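Local coordinates for protein ATP-dependent DNA ligase (Mycobacterium tuberculosis, PDB 6NHX) that seals breaks in double-stranded DNA at the expense of ATP, working with Ku in mycobacterial non-homologous end joining, at residues F5-M11 / R36-E40; D78-L84 / T102-A108. The protein carries 1 engineered substitution. The contacts are given in a common frame with arbitrary orientation. Residue numbers count along the deposited sequence, not the author numbering.

Interaction 1: F5-M11 / R36-E40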
ATOM      1  N   PHE A   5      10.703 -12.448 -17.466  1.00 21.05           N
ATOM      2  CA  PHE A   5       9.618 -11.788 -16.746  1.00 22.40           C
ATOM      3  C   PHE A   5       8.807 -12.784 -15.922  1.00 23.36           C
ATOM      4  O   PHE A   5       8.381 -12.475 -14.801  1.00 22.24           O
ATOM      5  CB  PHE A   5       8.722 -11.064 -17.755  1.00 19.51           C
ATOM      6  CG  PHE A   5       7.529 -10.380 -17.134  1.00 18.73           C
ATOM      7  CD1 PHE A   5       7.688  -9.237 -16.361  1.00 16.04           C
ATOM      8  CD2 PHE A   5       6.249 -10.887 -17.320  1.00 23.78           C
ATOM      9  CE1 PHE A   5       6.594  -8.610 -15.793  1.00 15.84           C
ATOM     10  CE2 PHE A   5       5.152 -10.266 -16.752  1.00 21.78           C
ATOM     11  CZ  PHE A   5       5.321  -9.129 -15.994  1.00 18.99           C
ATOM     12  N   ASP A   6       8.601 -13.992 -16.446  1.00 23.55           N
ATOM     13  CA  ASP A   6       7.719 -14.960 -15.810  1.00 24.48           C
ATOM     14  C   ASP A   6       8.335 -15.627 -14.589  1.00 28.11           C
ATOM     15  O   ASP A   6       7.671 -16.460 -13.964  1.00 34.96           O
ATOM     16  CB  ASP A   6       7.269 -16.014 -16.823  1.00 32.13           C
ATOM     17  CG  ASP A   6       6.246 -15.476 -17.801  1.00 42.67           C
ATOM     18  OD1 ASP A   6       5.529 -14.515 -17.449  1.00 44.34           O
ATOM     19  OD2 ASP A   6       6.160 -16.010 -18.925  1.00 48.87           O
ATOM     20  N   ASN A   7       9.575 -15.296 -14.240  1.00 24.38           N
ATOM     21  CA  ASN A   7      10.179 -15.732 -12.986  1.00 27.92           C
ATOM     22  C   ASN A   7      10.360 -14.595 -11.992  1.00 28.58           C
ATOM     23  O   ASN A   7      10.904 -14.820 -10.905  1.00 28.49           O
ATOM     24  CB  ASN A   7      11.539 -16.388 -13.247  1.00 36.07           C
ATOM     25  CG  ASN A   7      11.412 -17.786 -13.813  1.00 57.24           C
ATOM     26  OD1 ASN A   7      10.308 -18.270 -14.064  1.00 64.32           O
ATOM     27  ND2 ASN A   7      12.548 -18.445 -14.019  1.00 64.99           N
ATOM     28  N   LEU A   8       9.895 -13.394 -12.324  1.00 26.50           N
ATOM     29  CA  LEU A   8      10.249 -12.191 -11.585  1.00 24.35           C
ATOM     30  C   LEU A   8       9.317 -11.964 -10.406  1.00 20.66           C
ATOM     31  O   LEU A   8       8.098 -12.134 -10.517  1.00 24.46           O
ATOM     32  CB  LEU A   8      10.140 -10.984 -12.514  1.00 26.12           C
ATOM     33  CG  LEU A   8      11.349 -10.572 -13.337  1.00 29.09           C
ATOM     34  CD1 LEU A   8      11.078  -9.194 -13.916  1.00 25.61           C
ATOM     35  CD2 LEU A   8      12.601 -10.567 -12.477  1.00 25.56           C
ATOM     36  N   ALA A   9       9.900 -11.547  -9.283  1.00 17.72           N
ATOM     37  CA  ALA A   9       9.184 -11.090  -8.106  1.00 19.11           C
ATOM     38  C   ALA A   9       9.774  -9.761  -7.659  1.00 18.07           C
ATOM     39  O   ALA A   9      10.964  -9.506  -7.866  1.00 18.59           O
ATOM     40  CB  ALA A   9       9.301 -12.106  -6.959  1.00 23.20           C
ATOM     41  N   PRO A  10       8.964  -8.894  -7.056  1.00 18.20           N
ATOM     42  CA  PRO A  10       9.449  -7.551  -6.718  1.00 16.11           C
ATOM     43  C   PRO A  10      10.476  -7.569  -5.596  1.00 17.69           C
ATOM     44  O   PRO A  10      10.444  -8.410  -4.693  1.00 18.02           O
ATOM     45  CB  PRO A  10       8.181  -6.814  -6.271  1.00 20.32           C
ATOM     46  CG  PRO A  10       7.033  -7.666  -6.723  1.00 32.79           C
ATOM     47  CD  PRO A  10       7.539  -9.070  -6.742  1.00 19.39           C
ATOM     48  N   MET A  11      11.402  -6.620  -5.689  1.00 13.84           N
ATOM     49  CA  MET A  11      12.315  -6.297  -4.603  1.00 14.68           C
ATOM     50  C   MET A  11      11.546  -5.568  -3.504  1.00 14.17           C
ATOM     51  O   MET A  11      10.585  -4.844  -3.763  1.00 13.71           O
ATOM     52  CB  MET A  11      13.400  -5.382  -5.166  1.00 14.36           C
ATOM     53  CG  MET A  11      14.524  -5.047  -4.207  1.00 17.05           C
ATOM     54  SD  MET A  11      15.828  -4.157  -5.079  1.00 15.54           S
ATOM     55  CE  MET A  11      16.928  -3.771  -3.706  1.00 13.72           C
ATOM     56  N   ARG A  36       1.434  -3.546  -5.626  1.00 15.60           N
ATOM     57  CA  ARG A  36       2.675  -3.658  -6.381  1.00 14.17           C
ATOM     58  C   ARG A  36       2.454  -4.475  -7.645  1.00 15.84           C
ATOM     59  O   ARG A  36       1.856  -5.554  -7.608  1.00 19.69           O
ATOM     60  CB  ARG A  36       3.711  -4.356  -5.503  1.00 14.43           C
ATOM     61  CG  ARG A  36       5.096  -4.376  -6.111  1.00 14.71           C
ATOM     62  CD  ARG A  36       5.769  -3.026  -5.985  1.00 14.27           C
ATOM     63  NE  ARG A  36       7.182  -3.081  -6.334  1.00 14.92           N
ATOM     64  CZ  ARG A  36       8.152  -3.409  -5.491  1.00 12.36           C
ATOM     65  NH1 ARG A  36       7.870  -3.704  -4.229  1.00 14.04           N
ATOM     66  NH2 ARG A  36       9.409  -3.431  -5.906  1.00 14.69           N
ATOM     67  N   LEU A  37       2.963  -3.973  -8.772  1.00 15.42           N
ATOM     68  CA  LEU A  37       2.849  -4.689 -10.034  1.00 15.40           C
ATOM     69  C   LEU A  37       4.172  -4.668 -10.778  1.00 15.21           C
ATOM     70  O   LEU A  37       4.848  -3.638 -10.833  1.00 15.29           O
ATOM     71  CB  LEU A  37       1.798  -4.068 -10.954  1.00 17.68           C
ATOM     72  CG  LEU A  37       0.336  -4.262 -10.557  1.00 21.84           C
ATOM     73  CD1 LEU A  37      -0.568  -3.656 -11.612  1.00 22.65           C
ATOM     74  CD2 LEU A  37      -0.001  -5.736 -10.326  1.00 20.08           C
ATOM     75  N   LEU A  38       4.522  -5.810 -11.360  1.00 15.73           N
ATOM     76  CA  LEU A  38       5.525  -5.878 -12.414  1.00 14.19           C
ATOM     77  C   LEU A  38       4.776  -5.893 -13.738  1.00 17.65           C
ATOM     78  O   LEU A  38       3.794  -6.628 -13.894  1.00 18.89           O
ATOM     79  CB  LEU A  38       6.405  -7.125 -12.272  1.00 15.66           C
ATOM     80  CG  LEU A  38       7.242  -7.178 -10.983  1.00 16.78           C
ATOM     81  CD1 LEU A  38       8.020  -8.478 -10.925  1.00 20.70           C
ATOM     82  CD2 LEU A  38       8.193  -5.990 -10.875  1.00 16.24           C
ATOM     83  N   VAL A  39       5.231  -5.076 -14.681  1.00 15.94           N
ATOM     84  CA  VAL A  39       4.508  -4.838 -15.927  1.00 16.65           C
ATOM     85  C   VAL A  39       5.429  -5.163 -17.096  1.00 18.04           C
ATOM     86  O   VAL A  39       6.509  -4.574 -17.221  1.00 16.62           O
ATOM     87  CB  VAL A  39       4.032  -3.383 -16.026  1.00 15.78           C
ATOM     88  CG1 VAL A  39       3.379  -3.108 -17.396  1.00 20.10           C
ATOM     89  CG2 VAL A  39       3.092  -3.044 -14.863  1.00 16.79           C
ATOM     90  N   GLU A  40       5.002  -6.081 -17.950  1.00 16.79           N
ATOM     91  CA  GLU A  40       5.710  -6.387 -19.183  1.00 17.85           C
ATOM     92  C   GLU A  40       4.922  -5.789 -20.335  1.00 20.46           C
ATOM     93  O   GLU A  40       3.758  -6.143 -20.534  1.00 22.62           O
ATOM     94  CB  GLU A  40       5.822  -7.897 -19.369  1.00 16.05           C
ATOM     95  CG  GLU A  40       6.529  -8.319 -20.640  1.00 20.47           C
ATOM     96  CD  GLU A  40       6.321  -9.781 -20.898  1.00 24.78           C
ATOM     97  OE1 GLU A  40       7.279 -10.550 -20.710  1.00 22.03           O
ATOM     98  OE2 GLU A  40       5.190 -10.165 -21.268  1.00 28.28           O
TER
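Arg36, Leu38 and Glu40 of strand 36-40 turn their side chains toward the loop 5-11, while Leu37 and Val39 point away. Phe5 opens a short 3-10 turn, closed by the Leu8 N to Phe5 O hydrogen bond (3.0 Å). The t rotamer of Phe5 stands its ring between Leu38 and Glu40: Glu40 CB sits 3.4 Å from the Phe5 ring centroid, almost on its normal, a CH-pi contact, and Phe5 CE1 lies 3.8 Å from Leu38 CB. Glu40, with chi1 and chi2 both t, offers its CB methylene to the ring and carries its carboxylate to a salt bridge with Arg47. Leu38, apolar and branched, suits the buried middle, its CD1 3.6 Å from Leu8 CB and 4.3 Å from Pro10 CD. Arg36 bends at chi2 (p), so its guanidinium lies flat against the apolar Pro10 ring, with CZ 3.5 Å from Pro10 CB, while NH1 and NH2 both donate to Met11 O (3.0 and 2.8 Å). NE forms a salt bridge with Asp78, and Arg36 touches the bound ATP. The loop, leading into strand 12-15, runs alongside strand 35-42 in the opposite direction; Phe5 reaches strands 45-50 and 74-82, Leu8 strands 74-82 and 105-114.

Interaction 2: D78-L84 / T102-A108. With ATP (adenosine-5'-triphosphate), chain B.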
ATOM      1  N   ASP A  78       8.582  -1.807 -12.974  1.00 13.80           N
ATOM      2  CA  ASP A  78       8.156  -2.052 -11.604  1.00 13.47           C
ATOM      3  C   ASP A  78       7.460  -0.793 -11.119  1.00 14.01           C
ATOM      4  O   ASP A  78       7.910   0.319 -11.400  1.00 13.72           O
ATOM      5  CB  ASP A  78       9.395  -2.330 -10.754  1.00 13.04           C
ATOM      6  CG  ASP A  78       9.078  -2.770  -9.331  1.00 14.07           C
ATOM      7  OD1 ASP A  78       7.902  -3.010  -8.977  1.00 15.31           O
ATOM      8  OD2 ASP A  78      10.054  -2.879  -8.550  1.00 14.89           O
ATOM      9  N   GLY A  79       6.361  -0.957 -10.393  1.00 13.15           N
ATOM     10  CA  GLY A  79       5.675   0.204  -9.871  1.00 14.56           C
ATOM     11  C   GLY A  79       4.468  -0.195  -9.061  1.00 15.49           C
ATOM     12  O   GLY A  79       4.330  -1.346  -8.643  1.00 15.24           O
ATOM     13  N   GLU A  80       3.576   0.774  -8.874  1.00 16.75           N
ATOM     14  CA  GLU A  80       2.397   0.605  -8.030  1.00 19.43           C
ATOM     15  C   GLU A  80       1.149   0.920  -8.839  1.00 17.60           C
ATOM     16  O   GLU A  80       1.088   1.961  -9.498  1.00 16.95           O
ATOM     17  CB  GLU A  80       2.461   1.560  -6.830  1.00 24.11           C
ATOM     18  CG  GLU A  80       1.614   1.141  -5.645  1.00 36.76           C
ATOM     19  CD  GLU A  80       2.392   0.305  -4.651  1.00 35.45           C
ATOM     20  OE1 GLU A  80       3.595   0.077  -4.876  1.00 41.87           O
ATOM     21  OE2 GLU A  80       1.804  -0.119  -3.638  1.00 38.40           O
ATOM     22  N   ALA A  81       0.155   0.035  -8.788  1.00 14.78           N
ATOM     23  CA  ALA A  81      -1.179   0.400  -9.244  1.00 15.17           C
ATOM     24  C   ALA A  81      -1.853   1.179  -8.124  1.00 16.11           C
ATOM     25  O   ALA A  81      -1.822   0.758  -6.965  1.00 14.63           O
ATOM     26  CB  ALA A  81      -1.988  -0.849  -9.584  1.00 19.02           C
ATOM     27  N   VAL A  82      -2.431   2.331  -8.468  1.00 14.06           N
ATOM     28  CA  VAL A  82      -2.979   3.250  -7.483  1.00 13.60           C
ATOM     29  C   VAL A  82      -4.349   3.754  -7.915  1.00 14.50           C
ATOM     30  O   VAL A  82      -4.667   3.854  -9.110  1.00 14.03           O
ATOM     31  CB  VAL A  82      -2.057   4.453  -7.183  1.00 13.18           C
ATOM     32  CG1 VAL A  82      -0.741   4.003  -6.561  1.00 17.20           C
ATOM     33  CG2 VAL A  82      -1.823   5.251  -8.477  1.00 15.75           C
ATOM     34  N   VAL A  83      -5.146   4.089  -6.910  1.00 14.67           N
ATOM     35  CA  VAL A  83      -6.372   4.851  -7.068  1.00 14.29           C
ATOM     36  C   VAL A  83      -6.199   6.118  -6.249  1.00 14.62           C
ATOM     37  O   VAL A  83      -5.888   6.049  -5.054  1.00 15.48           O
ATOM     38  CB  VAL A  83      -7.608   4.054  -6.598  1.00 14.63           C
ATOM     39  CG1 VAL A  83      -8.869   4.925  -6.574  1.00 17.42           C
ATOM     40  CG2 VAL A  83      -7.821   2.812  -7.440  1.00 16.93           C
ATOM     41  N   LEU A  84      -6.414   7.266  -6.879  1.00 15.40           N
ATOM     42  CA  LEU A  84      -6.197   8.552  -6.234  1.00 15.61           C
ATOM     43  C   LEU A  84      -7.446   9.007  -5.488  1.00 18.64           C
ATOM     44  O   LEU A  84      -8.569   8.857  -5.979  1.00 19.74           O
ATOM     45  CB  LEU A  84      -5.802   9.602  -7.280  1.00 16.73           C
ATOM     46  CG  LEU A  84      -4.614   9.225  -8.173  1.00 20.15           C
ATOM     47  CD1 LEU A  84      -4.235  10.384  -9.096  1.00 22.81           C
ATOM     48  CD2 LEU A  84      -3.414   8.778  -7.328  1.00 21.58           C
ATOM     49  N   THR A 102     -13.978   2.872 -11.242  1.00 21.35           N
ATOM     50  CA  THR A 102     -12.870   3.533 -10.566  1.00 19.11           C
ATOM     51  C   THR A 102     -11.660   3.604 -11.484  1.00 18.08           C
ATOM     52  O   THR A 102     -11.252   2.598 -12.070  1.00 22.29           O
ATOM     53  CB  THR A 102     -12.505   2.752  -9.308  1.00 19.50           C
ATOM     54  OG1 THR A 102     -13.673   2.584  -8.504  1.00 23.48           O
ATOM     55  CG2 THR A 102     -11.465   3.506  -8.502  1.00 19.07           C
ATOM     56  N   ARG A 103     -11.066   4.787 -11.580  1.00 22.65           N
ATOM     57  CA  ARG A 103      -9.862   4.963 -12.380  1.00 20.29           C
ATOM     58  C   ARG A 103      -8.647   4.414 -11.635  1.00 17.76           C
ATOM     59  O   ARG A 103      -8.443   4.719 -10.458  1.00 17.74           O
ATOM     60  CB  ARG A 103      -9.665   6.445 -12.710  1.00 22.11           C
ATOM     61  CG  ARG A 103     -10.930   7.118 -13.233  1.00 40.33           C
ATOM     62  CD  ARG A 103     -10.783   8.634 -13.341  1.00 51.24           C
ATOM     63  NE  ARG A 103      -9.669   9.034 -14.197  1.00 55.16           N
ATOM     64  CZ  ARG A 103      -9.668   8.954 -15.525  1.00 53.30           C
ATOM     65  NH1 ARG A 103     -10.730   8.486 -16.173  1.00 50.26           N
ATOM     66  NH2 ARG A 103      -8.601   9.349 -16.211  1.00 40.10           N
ATOM     67  N   VAL A 104      -7.864   3.580 -12.315  1.00 16.56           N
ATOM     68  CA  VAL A 104      -6.629   3.010 -11.790  1.00 18.23           C
ATOM     69  C   VAL A 104      -5.470   3.503 -12.646  1.00 17.52           C
ATOM     70  O   VAL A 104      -5.557   3.485 -13.881  1.00 20.66           O
ATOM     71  CB  VAL A 104      -6.693   1.473 -11.796  1.00 17.87           C
ATOM     72  CG1 VAL A 104      -5.346   0.859 -11.406  1.00 23.34           C
ATOM     73  CG2 VAL A 104      -7.814   0.985 -10.875  1.00 19.60           C
ATOM     74  N   GLU A 105      -4.394   3.941 -12.000  1.00 17.24           N
ATOM     75  CA  GLU A 105      -3.164   4.341 -12.669  1.00 18.06           C
ATOM     76  C   GLU A 105      -2.045   3.381 -12.296  1.00 16.04           C
ATOM     77  O   GLU A 105      -2.067   2.749 -11.238  1.00 16.51           O
ATOM     78  CB  GLU A 105      -2.748   5.746 -12.229  1.00 16.86           C
ATOM     79  CG  GLU A 105      -3.768   6.806 -12.586  1.00 19.74           C
ATOM     80  CD  GLU A 105      -3.256   8.229 -12.497  1.00 21.19           C
ATOM     81  OE1 GLU A 105      -2.043   8.456 -12.623  1.00 18.62           O
ATOM     82  OE2 GLU A 105      -4.096   9.141 -12.339  1.00 26.52           O
ATOM     83  N   PHE A 106      -1.040   3.312 -13.156  1.00 17.37           N
ATOM     84  CA  PHE A 106       0.212   2.646 -12.830  1.00 16.11           C
ATOM     85  C   PHE A 106       1.287   3.713 -12.689  1.00 15.60           C
ATOM     86  O   PHE A 106       1.523   4.485 -13.623  1.00 17.99           O
ATOM     87  CB  PHE A 106       0.585   1.625 -13.899  1.00 15.18           C
ATOM     88  CG  PHE A 106       1.913   0.954 -13.652  1.00 14.89           C
ATOM     89  CD1 PHE A 106       2.105   0.104 -12.564  1.00 16.52           C
ATOM     90  CD2 PHE A 106       2.982   1.189 -14.498  1.00 19.43           C
ATOM     91  CE1 PHE A 106       3.326  -0.507 -12.353  1.00 14.03           C
ATOM     92  CE2 PHE A 106       4.215   0.581 -14.274  1.00 18.40           C
ATOM     93  CZ  PHE A 106       4.381  -0.260 -13.223  1.00 17.83           C
ATOM     94  N   TRP A 107       1.896   3.791 -11.506  1.00 14.38           N
ATOM     95  CA  TRP A 107       3.006   4.704 -11.260  1.00 13.50           C
ATOM     96  C   TRP A 107       4.281   3.874 -11.247  1.00 13.54           C
ATOM     97  O   TRP A 107       4.512   3.093 -10.314  1.00 15.87           O
ATOM     98  CB  TRP A 107       2.830   5.461  -9.943  1.00 14.53           C
ATOM     99  CG  TRP A 107       1.752   6.538 -10.014  1.00 16.45           C
ATOM    100  CD1 TRP A 107       0.855   6.736 -11.027  1.00 19.26           C
ATOM    101  CD2 TRP A 107       1.467   7.551  -9.030  1.00 12.25           C
ATOM    102  NE1 TRP A 107       0.037   7.812 -10.740  1.00 16.25           N
ATOM    103  CE2 TRP A 107       0.397   8.327  -9.523  1.00 13.05           C
ATOM    104  CE3 TRP A 107       2.015   7.879  -7.790  1.00 11.49           C
ATOM    105  CZ2 TRP A 107      -0.132   9.404  -8.815  1.00 13.48           C
ATOM    106  CZ3 TRP A 107       1.480   8.959  -7.088  1.00 13.02           C
ATOM    107  CH2 TRP A 107       0.414   9.698  -7.596  1.00 12.39           C
ATOM    108  N   ALA A 108       5.104   4.065 -12.271  1.00 14.56           N
ATOM    109  CA  ALA A 108       6.321   3.281 -12.423  1.00 12.63           C
ATOM    110  C   ALA A 108       7.450   3.892 -11.606  1.00 12.88           C
ATOM    111  O   ALA A 108       7.624   5.118 -11.579  1.00 13.85           O
ATOM    112  CB  ALA A 108       6.738   3.258 -13.895  1.00 14.44           C
TER
HETATM  113  PG  ATP B1000       5.701  -5.086   2.517  1.00 17.91           P
HETATM  114  O1G ATP B1000       6.979  -4.274   2.573  1.00 17.33           O
HETATM  115  O2G ATP B1000       5.850  -6.551   2.881  1.00 20.04           O
HETATM  116  O3G ATP B1000       4.938  -4.877   1.221  1.00 18.64           O
HETATM  117  PB  ATP B1000       3.489  -3.542   3.657  1.00 22.60           P
HETATM  118  O1B ATP B1000       2.950  -3.370   5.054  1.00 31.05           O
HETATM  119  O2B ATP B1000       2.577  -3.925   2.511  1.00 33.43           O
HETATM  120  O3B ATP B1000       4.760  -4.532   3.720  1.00 22.96           O
HETATM  121  PA  ATP B1000       4.495  -0.842   3.972  1.00 19.07           P
HETATM  122  O1A ATP B1000       5.239  -1.137   5.239  1.00 22.17           O
HETATM  123  O2A ATP B1000       3.193  -0.088   3.905  1.00 23.61           O
HETATM  124  O3A ATP B1000       4.281  -2.229   3.213  1.00 24.28           O
HETATM  125  O5' ATP B1000       5.546  -0.285   2.873  1.00 22.18           O
HETATM  126  C5' ATP B1000       5.081   0.325   1.673  1.00 17.49           C
HETATM  127  C4' ATP B1000       4.741  -0.725   0.610  1.00 14.02           C
HETATM  128  O4' ATP B1000       4.503  -0.025  -0.611  1.00 17.12           O
HETATM  129  C3' ATP B1000       5.863  -1.703   0.336  1.00 15.36           C
HETATM  130  O3' ATP B1000       5.306  -2.894  -0.213  1.00 17.30           O
HETATM  131  C2' ATP B1000       6.613  -0.984  -0.750  1.00 14.78           C
HETATM  132  O2' ATP B1000       7.422  -1.868  -1.540  1.00 15.59           O
HETATM  133  C1' ATP B1000       5.493  -0.364  -1.578  1.00 17.37           C
HETATM  134  N9  ATP B1000       5.893   0.920  -2.188  1.00 14.25           N
HETATM  135  C8  ATP B1000       5.165   2.066  -2.195  1.00 14.33           C
HETATM  136  N7  ATP B1000       5.815   3.050  -2.876  1.00 12.43           N
HETATM  137  C5  ATP B1000       6.964   2.506  -3.322  1.00 11.63           C
HETATM  138  C6  ATP B1000       8.108   2.994  -4.079  1.00 11.01           C
HETATM  139  N6  ATP B1000       8.160   4.270  -4.480  1.00 12.23           N
HETATM  140  N1  ATP B1000       9.103   2.132  -4.333  1.00 11.03           N
HETATM  141  C2  ATP B1000       9.080   0.857  -3.928  1.00 11.57           C
HETATM  142  N3  ATP B1000       8.068   0.341  -3.212  1.00 12.55           N
HETATM  143  C4  ATP B1000       7.016   1.120  -2.874  1.00 12.76           C
HETATM  144  O   HOH W   1      -7.446   7.248  -9.633  1.00 19.36           O
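An antiparallel strand pair in the nucleotidyltransferase domain carries Glu80 of the ATP pocket, whose OE1 comes within 3.6 Å of ATP N9. Strands 78-82 and 105-108 run at 152°, joined by two reciprocal pairs of backbone hydrogen bonds: Glu80 N to Trp107 O (2.9 Å) with Trp107 N to Glu80 O (2.8 Å), and Val82 N to Glu105 O (2.8 Å) with Glu105 N to Val82 O (2.9 Å). At Gly79 the backbones close to 4.0 Å between its CA and Ala108 CA; a beta carbon here would clash with Trp107 O and the Phe106 ring. Beta-branched Val82 suits the strand and sets CG2 over the Trp107 pyrrole ring, 3.8 Å from its centroid, a CH-pi contact. Trp107 NE1 donates to Glu105 OE1 (2.9 Å), satisfying the indole beside this apolar packing. Farther along, one water links Leu84 N (2.9 Å) to Arg103 O (2.8 Å) by hydrogen bonds. Such an antiparallel sheet flanking the nucleotide is typical of the adenylation domain of ATP-dependent DNA ligases.

In the fold
Both contacts are largely buried and share one antiparallel sheet, in which strand 74-82 lies between 35-42 and 105-114. Interaction 2 is built within the sheet, from main-chain hydrogen bonds; interaction 1 lays a loop on it and depends on side chains, with Arg36 reaching a loop carbonyl. Their meeting point is a salt bridge from Arg36 NE to Asp78 OD1 (2.7 Å), beside a probable hydrogen bond from Leu37 N to Gly79 O (3.0 Å). Val39, facing away from the loop, packs its CG2 3.5 Å from Phe106 CZ. Each contact also supplies a charged residue, Arg36 or Glu80, to the ATP pocket, whereas Arg103 marks the exposed end of interaction 2.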